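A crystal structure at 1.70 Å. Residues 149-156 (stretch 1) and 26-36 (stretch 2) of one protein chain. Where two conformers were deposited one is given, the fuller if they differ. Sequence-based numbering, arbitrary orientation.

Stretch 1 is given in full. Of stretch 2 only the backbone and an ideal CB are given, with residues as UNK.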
ATOM      1  N   ALA A 149     -10.732  -2.522   2.841  1.00 22.30           N
ATOM      2  CA  ALA A 149     -10.177  -1.210   3.201  1.00 23.23           C
ATOM      3  C   ALA A 149     -11.105  -0.516   4.191  1.00 24.35           C
ATOM      4  O   ALA A 149     -10.639   0.169   5.116  1.00 23.03           O
ATOM      5  CB  ALA A 149      -9.948  -0.348   1.955  1.00 22.39           C
ATOM      6  N   LEU A 150     -12.413  -0.706   4.027  1.00 22.19           N
ATOM      7  CA  LEU A 150     -13.345  -0.083   4.964  1.00 21.54           C
ATOM      8  C   LEU A 150     -13.333  -0.805   6.307  1.00 24.28           C
ATOM      9  O   LEU A 150     -13.313  -0.150   7.340  1.00 25.65           O
ATOM     10  CB  LEU A 150     -14.761  -0.040   4.394  1.00 23.34           C
ATOM     11  CG  LEU A 150     -14.926   0.902   3.200  1.00 25.39           C
ATOM     12  CD1 LEU A 150     -16.239   0.611   2.501  1.00 26.16           C
ATOM     13  CD2 LEU A 150     -14.852   2.376   3.613  1.00 23.40           C
ATOM     14  N   GLU A 151     -13.324  -2.141   6.306  1.00 23.95           N
ATOM     15  CA  GLU A 151     -13.365  -2.906   7.554  1.00 28.26           C
ATOM     16  C   GLU A 151     -12.187  -2.619   8.474  1.00 28.80           C
ATOM     17  O   GLU A 151     -12.340  -2.623   9.707  1.00 29.21           O
ATOM     18  CB  GLU A 151     -13.363  -4.400   7.248  1.00 35.16           C
ATOM     19  CG  GLU A 151     -14.643  -4.914   6.719  1.00 46.82           C
ATOM     20  CD  GLU A 151     -14.615  -6.408   6.525  1.00 53.68           C
ATOM     21  OE1 GLU A 151     -13.505  -6.993   6.563  1.00 59.02           O
ATOM     22  OE2 GLU A 151     -15.703  -6.982   6.338  1.00 52.91           O
ATOM     23  N   ARG A 152     -11.031  -2.350   7.877  1.00 29.02           N
ATOM     24  CA  ARG A 152      -9.839  -2.177   8.691  1.00 32.49           C
ATOM     25  C   ARG A 152      -9.786  -0.810   9.368  1.00 29.79           C
ATOM     26  O   ARG A 152      -8.964  -0.625  10.260  1.00 30.00           O
ATOM     27  CB  ARG A 152      -8.575  -2.436   7.876  1.00 32.63           C
ATOM     28  CG  ARG A 152      -8.375  -1.524   6.755  1.00 29.16           C
ATOM     29  CD  ARG A 152      -7.248  -2.070   5.864  1.00 29.09           C
ATOM     30  NE  ARG A 152      -5.915  -1.947   6.455  1.00 29.21           N
ATOM     31  CZ  ARG A 152      -5.251  -0.800   6.605  1.00 26.02           C
ATOM     32  NH1 ARG A 152      -4.027  -0.821   7.122  1.00 24.34           N
ATOM     33  NH2 ARG A 152      -5.813   0.375   6.290  1.00 20.85           N
ATOM     34  N   ILE A 153     -10.686   0.124   9.012  1.00 27.35           N
ATOM     35  CA  ILE A 153     -10.835   1.328   9.838  1.00 25.36           C
ATOM     36  C   ILE A 153     -12.209   1.383  10.520  1.00 28.55           C
ATOM     37  O   ILE A 153     -12.629   2.438  11.004  1.00 29.37           O
ATOM     38  CB  ILE A 153     -10.567   2.649   9.053  1.00 24.87           C
ATOM     39  CG1 ILE A 153     -11.306   2.713   7.711  1.00 23.19           C
ATOM     40  CG2 ILE A 153      -9.074   2.772   8.810  1.00 26.25           C
ATOM     41  CD1 ILE A 153     -12.813   3.019   7.843  1.00 24.29           C
ATOM     42  N   GLY A 154     -12.870   0.229  10.594  1.00 27.82           N
ATOM     43  CA  GLY A 154     -14.040   0.050  11.450  1.00 30.76           C
ATOM     44  C   GLY A 154     -15.385   0.283  10.794  1.00 30.58           C
ATOM     45  O   GLY A 154     -16.420   0.341  11.478  1.00 31.70           O
ATOM     46  N   ILE A 155     -15.389   0.390   9.472  1.00 30.55           N
ATOM     47  CA  ILE A 155     -16.640   0.524   8.739  1.00 33.54           C
ATOM     48  C   ILE A 155     -17.009  -0.812   8.112  1.00 32.80           C
ATOM     49  O   ILE A 155     -16.309  -1.292   7.216  1.00 33.52           O
ATOM     50  CB  ILE A 155     -16.553   1.593   7.637  1.00 31.46           C
ATOM     51  CG1 ILE A 155     -16.392   2.977   8.266  1.00 34.62           C
ATOM     52  CG2 ILE A 155     -17.828   1.559   6.793  1.00 31.54           C
ATOM     53  CD1 ILE A 155     -16.334   4.120   7.258  1.00 35.48           C
ATOM     54  N   VAL A 156     -18.097  -1.407   8.600  1.00 36.20           N
ATOM     55  CA  VAL A 156     -18.556  -2.695   8.108  1.00 38.23           C
ATOM     56  C   VAL A 156     -19.753  -2.558   7.167  1.00 39.26           C
ATOM     57  O   VAL A 156     -20.813  -2.054   7.545  1.00 43.00           O
ATOM     58  CB  VAL A 156     -18.922  -3.640   9.266  1.00 43.51           C
ATOM     59  CG1 VAL A 156     -19.343  -4.984   8.719  1.00 46.77           C
ATOM     60  CG2 VAL A 156     -17.734  -3.818  10.191  1.00 45.09           C
ATOM     61  N   UNK A  26      -8.330   8.622  16.317  1.00 33.01           N
ATOM     62  CA  UNK A  26      -7.800   8.676  14.961  1.00 28.84           C
ATOM     63  C   UNK A  26      -8.689   7.869  14.031  1.00 25.50           C
ATOM     64  O   UNK A  26      -8.988   8.284  12.911  1.00 26.10           O
ATOM     65  CB  UNK A  26      -6.361   8.157  14.915  1.00 28.84           C
ATOM     66  N   UNK A  27      -9.154   6.729  14.520  1.00 27.21           N
ATOM     67  CA  UNK A  27     -10.087   5.911  13.756  1.00 30.30           C
ATOM     68  C   UNK A  27     -11.427   6.635  13.566  1.00 31.48           C
ATOM     69  O   UNK A  27     -11.980   6.665  12.463  1.00 31.21           O
ATOM     70  CB  UNK A  27     -10.304   4.567  14.454  1.00 30.30           C
ATOM     71  N   UNK A  28     -11.925   7.223  14.646  1.00 32.38           N
ATOM     72  CA  UNK A  28     -13.171   7.966  14.605  1.00 34.54           C
ATOM     73  C   UNK A  28     -13.084   9.092  13.578  1.00 32.15           C
ATOM     74  O   UNK A  28     -14.028   9.340  12.842  1.00 33.51           O
ATOM     75  CB  UNK A  28     -13.507   8.526  15.989  1.00 34.54           C
ATOM     76  N   UNK A  29     -11.947   9.775  13.518  1.00 31.07           N
ATOM     77  CA  UNK A  29     -11.772  10.868  12.555  1.00 28.95           C
ATOM     78  C   UNK A  29     -11.784  10.372  11.107  1.00 26.67           C
ATOM     79  O   UNK A  29     -12.344  11.009  10.230  1.00 25.06           O
ATOM     80  CB  UNK A  29     -10.461  11.605  12.835  1.00 28.95           C
ATOM     81  N   UNK A  30     -11.133   9.241  10.859  1.00 22.20           N
ATOM     82  CA  UNK A  30     -11.144   8.638   9.525  1.00 20.48           C
ATOM     83  C   UNK A  30     -12.581   8.242   9.128  1.00 24.48           C
ATOM     84  O   UNK A  30     -13.038   8.498   7.998  1.00 25.82           O
ATOM     85  CB  UNK A  30     -10.222   7.418   9.485  1.00 20.48           C
ATOM     86  N   UNK A  31     -13.297   7.624  10.052  1.00 28.34           N
ATOM     87  CA  UNK A  31     -14.660   7.217   9.757  1.00 29.91           C
ATOM     88  C   UNK A  31     -15.514   8.440   9.418  1.00 31.56           C
ATOM     89  O   UNK A  31     -16.316   8.413   8.488  1.00 32.83           O
ATOM     90  CB  UNK A  31     -15.259   6.452  10.939  1.00 29.91           C
ATOM     91  N   UNK A  32     -15.314   9.515  10.170  1.00 31.57           N
ATOM     92  CA  UNK A  32     -16.087  10.736   9.997  1.00 32.25           C
ATOM     93  C   UNK A  32     -15.848  11.383   8.633  1.00 30.03           C
ATOM     94  O   UNK A  32     -16.776  11.827   7.973  1.00 33.57           O
ATOM     95  CB  UNK A  32     -15.746  11.729  11.110  1.00 32.25           C
ATOM     96  N   UNK A  33     -14.588  11.406   8.215  1.00 24.70           N
ATOM     97  CA  UNK A  33     -14.187  11.956   6.943  1.00 22.08           C
ATOM     98  C   UNK A  33     -14.832  11.209   5.799  1.00 25.93           C
ATOM     99  O   UNK A  33     -15.260  11.811   4.820  1.00 27.04           O
ATOM    100  CB  UNK A  33     -12.664  11.926   6.804  1.00 22.08           C
ATOM    101  N   UNK A  34     -14.862   9.883   5.913  1.00 26.40           N
ATOM    102  CA  UNK A  34     -15.453   9.036   4.870  1.00 23.65           C
ATOM    103  C   UNK A  34     -16.971   9.213   4.841  1.00 24.78           C
ATOM    104  O   UNK A  34     -17.560   9.415   3.780  1.00 27.47           O
ATOM    105  CB  UNK A  34     -15.095   7.566   5.100  1.00 23.65           C
ATOM    106  N   UNK A  35     -17.610   9.148   6.003  1.00 25.89           N
ATOM    107  CA  UNK A  35     -19.076   9.178   6.049  1.00 31.04           C
ATOM    108  C   UNK A  35     -19.638  10.559   5.712  1.00 33.35           C
ATOM    109  O   UNK A  35     -20.763  10.664   5.241  1.00 34.58           O
ATOM    110  CB  UNK A  35     -19.564   8.749   7.434  1.00 31.04           C
ATOM    111  N   UNK A  36     -18.857  11.615   5.946  1.00 33.76           N
ATOM    112  CA  UNK A  36     -19.375  12.966   5.745  0.66 34.82           C
ATOM    113  C   UNK A  36     -19.072  13.498   4.348  1.00 32.37           C
ATOM    114  O   UNK A  36     -19.477  14.611   4.009  1.00 37.09           O
ATOM    115  CB  UNK A  36     -18.790  13.912   6.795  0.66 34.82           C
TER

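Positions 26 to 35 have helical backbone angles, with phi between -58° and -72°, and amide-to-carbonyl bonds from i to i-4, so each CB direction is fixed by the helix. A type I turn runs from Glu151 to Gly154 in stretch 1, which offers the side chains of Leu150, Ile153 and Ile155 and one carbonyl, Ile153 O.

At position 26 no atom of stretch 1 lies within 5.5 Å of the ideal CB, so stretch 1 sets no preference. The residue is Glu26, whose carboxylate oxygens are hydrogen-bonded elsewhere in the structure.

Position 27 has the CA nearest to that of Ile153. CA-to-CB points sideways, and the ideal CB is 4.7 Å from Ile153 O. A medium aliphatic chain, Val, Ile, Leu or Met, could extend over the turn. It is Ile27: CD1 meets Ile153 CG2 at 4.1 Å, while CG2 approaches Ile153 O at 3.4 Å, a contact without hydrogen bonding.

Positions 28 and 29 have no atom of stretch 1 within 5.5 Å of the ideal CB, and many residues would fit as far as stretch 1 is concerned. They are Asp28, whose CA-to-CB points away, and Ala29.

At position 30 CA-to-CB points toward stretch 1, with the ideal CB 4.8 Å from Ile153 CB. An apolar, perhaps branched, residue suits this aliphatic surface. Ile30 fills the role, its CG2 lying 4.0 Å from Ile153 CG1.

Position 31 has mixed surroundings: its ideal CB is 4.5 Å from Ile155 CD1 and 4.8 Å from Ile153 O. A chain with an aliphatic stem and a donor at its end would use both; Gln, Lys or Arg are candidates, and Met would serve the apolar part alone. Gln31 has chi1 -67° and chi2 -179°, an extended stem that carries NE2 to Ile153 O at 2.7 Å, with a nearly linear N-H...O angle of 170°. Its CG packs 4.0 Å from Ile155 CG1. NE2 also lies 3.4 Å from Gly154 CA; an ideal CB on that glycine would sit 2.3 Å from NE2, a clash.

Positions 32 and 33 again find nothing of stretch 1 within 5.5 Å of the ideal CB, so small or polar residues are as acceptable as others. They are Ser32 and Thr33.

At position 34 CA-to-CB points toward stretch 1, and the ideal CB is 4.3 Å from Ile155 CD1 and 5.4 Å from Leu150 CD2. Ile, Leu, Val or Met would suit this apolar setting. The closest contacts of Ile34 are CG2 to Ile155 CD1 and CD1 to Ile153 CD1, both 4.0 Å, and CD1 to Leu150 CD2 at 4.2 Å.

At position 35 CA-to-CB points sideways and nothing of stretch 1 lies within 5.5 Å of the ideal CB, so many residues would be tolerated; only a long one, such as Lys, Arg, Gln or Met, could reach back to Ile155. In Lys35 all chi angles beyond chi1 are t, and CE passes 4.0 Å from Ile155 CD1.

At position 36 nothing of stretch 1 lies within 5.5 Å of the ideal CB, so stretch 1 sets no preference; the residue is Ser36.

Stretch 2 (26-36) EIDAIQSTIKS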
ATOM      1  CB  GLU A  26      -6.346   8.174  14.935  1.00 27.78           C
ATOM      2  CG  GLU A  26      -5.389   9.122  15.674  1.00 31.12           C
ATOM      3  CD  GLU A  26      -4.078   8.469  16.115  1.00 35.90           C
ATOM      4  OE1 GLU A  26      -3.921   7.243  15.951  1.00 36.89           O
ATOM      5  OE2 GLU A  26      -3.209   9.187  16.670  1.00 35.21           O
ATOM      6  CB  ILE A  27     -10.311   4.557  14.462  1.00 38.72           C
ATOM      7  CG1 ILE A  27      -9.048   3.710  14.315  1.00 41.51           C
ATOM      8  CG2 ILE A  27     -11.526   3.828  13.872  1.00 39.87           C
ATOM      9  CD1 ILE A  27      -8.784   3.353  12.887  1.00 38.04           C
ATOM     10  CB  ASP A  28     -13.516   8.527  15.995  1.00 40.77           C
ATOM     11  CG  ASP A  28     -14.108   7.464  16.933  1.00 49.99           C
ATOM     12  OD1 ASP A  28     -14.494   6.372  16.445  1.00 53.17           O
ATOM     13  OD2 ASP A  28     -14.221   7.737  18.156  1.00 54.50           O
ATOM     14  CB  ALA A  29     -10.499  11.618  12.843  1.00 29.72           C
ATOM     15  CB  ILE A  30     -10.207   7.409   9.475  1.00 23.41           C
ATOM     16  CG1 ILE A  30      -8.739   7.864   9.495  1.00 23.45           C
ATOM     17  CG2 ILE A  30     -10.477   6.584   8.195  1.00 22.71           C
ATOM     18  CD1 ILE A  30      -7.720   6.717   9.729  1.00 21.52           C
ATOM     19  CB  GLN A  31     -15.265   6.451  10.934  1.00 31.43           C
ATOM     20  CG  GLN A  31     -14.606   5.111  11.190  1.00 33.59           C
ATOM     21  CD  GLN A  31     -15.229   4.363  12.353  1.00 41.72           C
ATOM     22  OE1 GLN A  31     -16.192   4.828  12.961  1.00 44.08           O
ATOM     23  NE2 GLN A  31     -14.681   3.195  12.666  1.00 41.58           N
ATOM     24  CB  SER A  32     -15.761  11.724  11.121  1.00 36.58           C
ATOM     25  OG  SER A  32     -16.496  12.917  10.960  1.00 39.67           O
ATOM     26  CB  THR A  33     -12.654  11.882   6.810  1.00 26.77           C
ATOM     27  OG1 THR A  33     -12.075  12.694   7.840  1.00 29.99           O
ATOM     28  CG2 THR A  33     -12.196  12.382   5.453  1.00 26.55           C
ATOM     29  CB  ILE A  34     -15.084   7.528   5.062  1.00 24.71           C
ATOM     30  CG1 ILE A  34     -13.598   7.301   4.757  1.00 23.89           C
ATOM     31  CG2 ILE A  34     -15.954   6.638   4.178  1.00 23.11           C
ATOM     32  CD1 ILE A  34     -13.059   5.915   5.130  1.00 26.03           C
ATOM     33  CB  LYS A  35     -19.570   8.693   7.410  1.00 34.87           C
ATOM     34  CG  LYS A  35     -19.300   7.212   7.640  1.00 38.20           C
ATOM     35  CD  LYS A  35     -19.690   6.788   9.047  1.00 44.48           C
ATOM     36  CE  LYS A  35     -19.648   5.277   9.227  1.00 48.97           C
ATOM     37  NZ  LYS A  35     -19.626   4.884  10.679  1.00 51.00           N
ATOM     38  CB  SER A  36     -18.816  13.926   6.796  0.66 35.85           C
ATOM     39  OG  SER A  36     -17.470  14.266   6.514  0.66 32.54           O
TER
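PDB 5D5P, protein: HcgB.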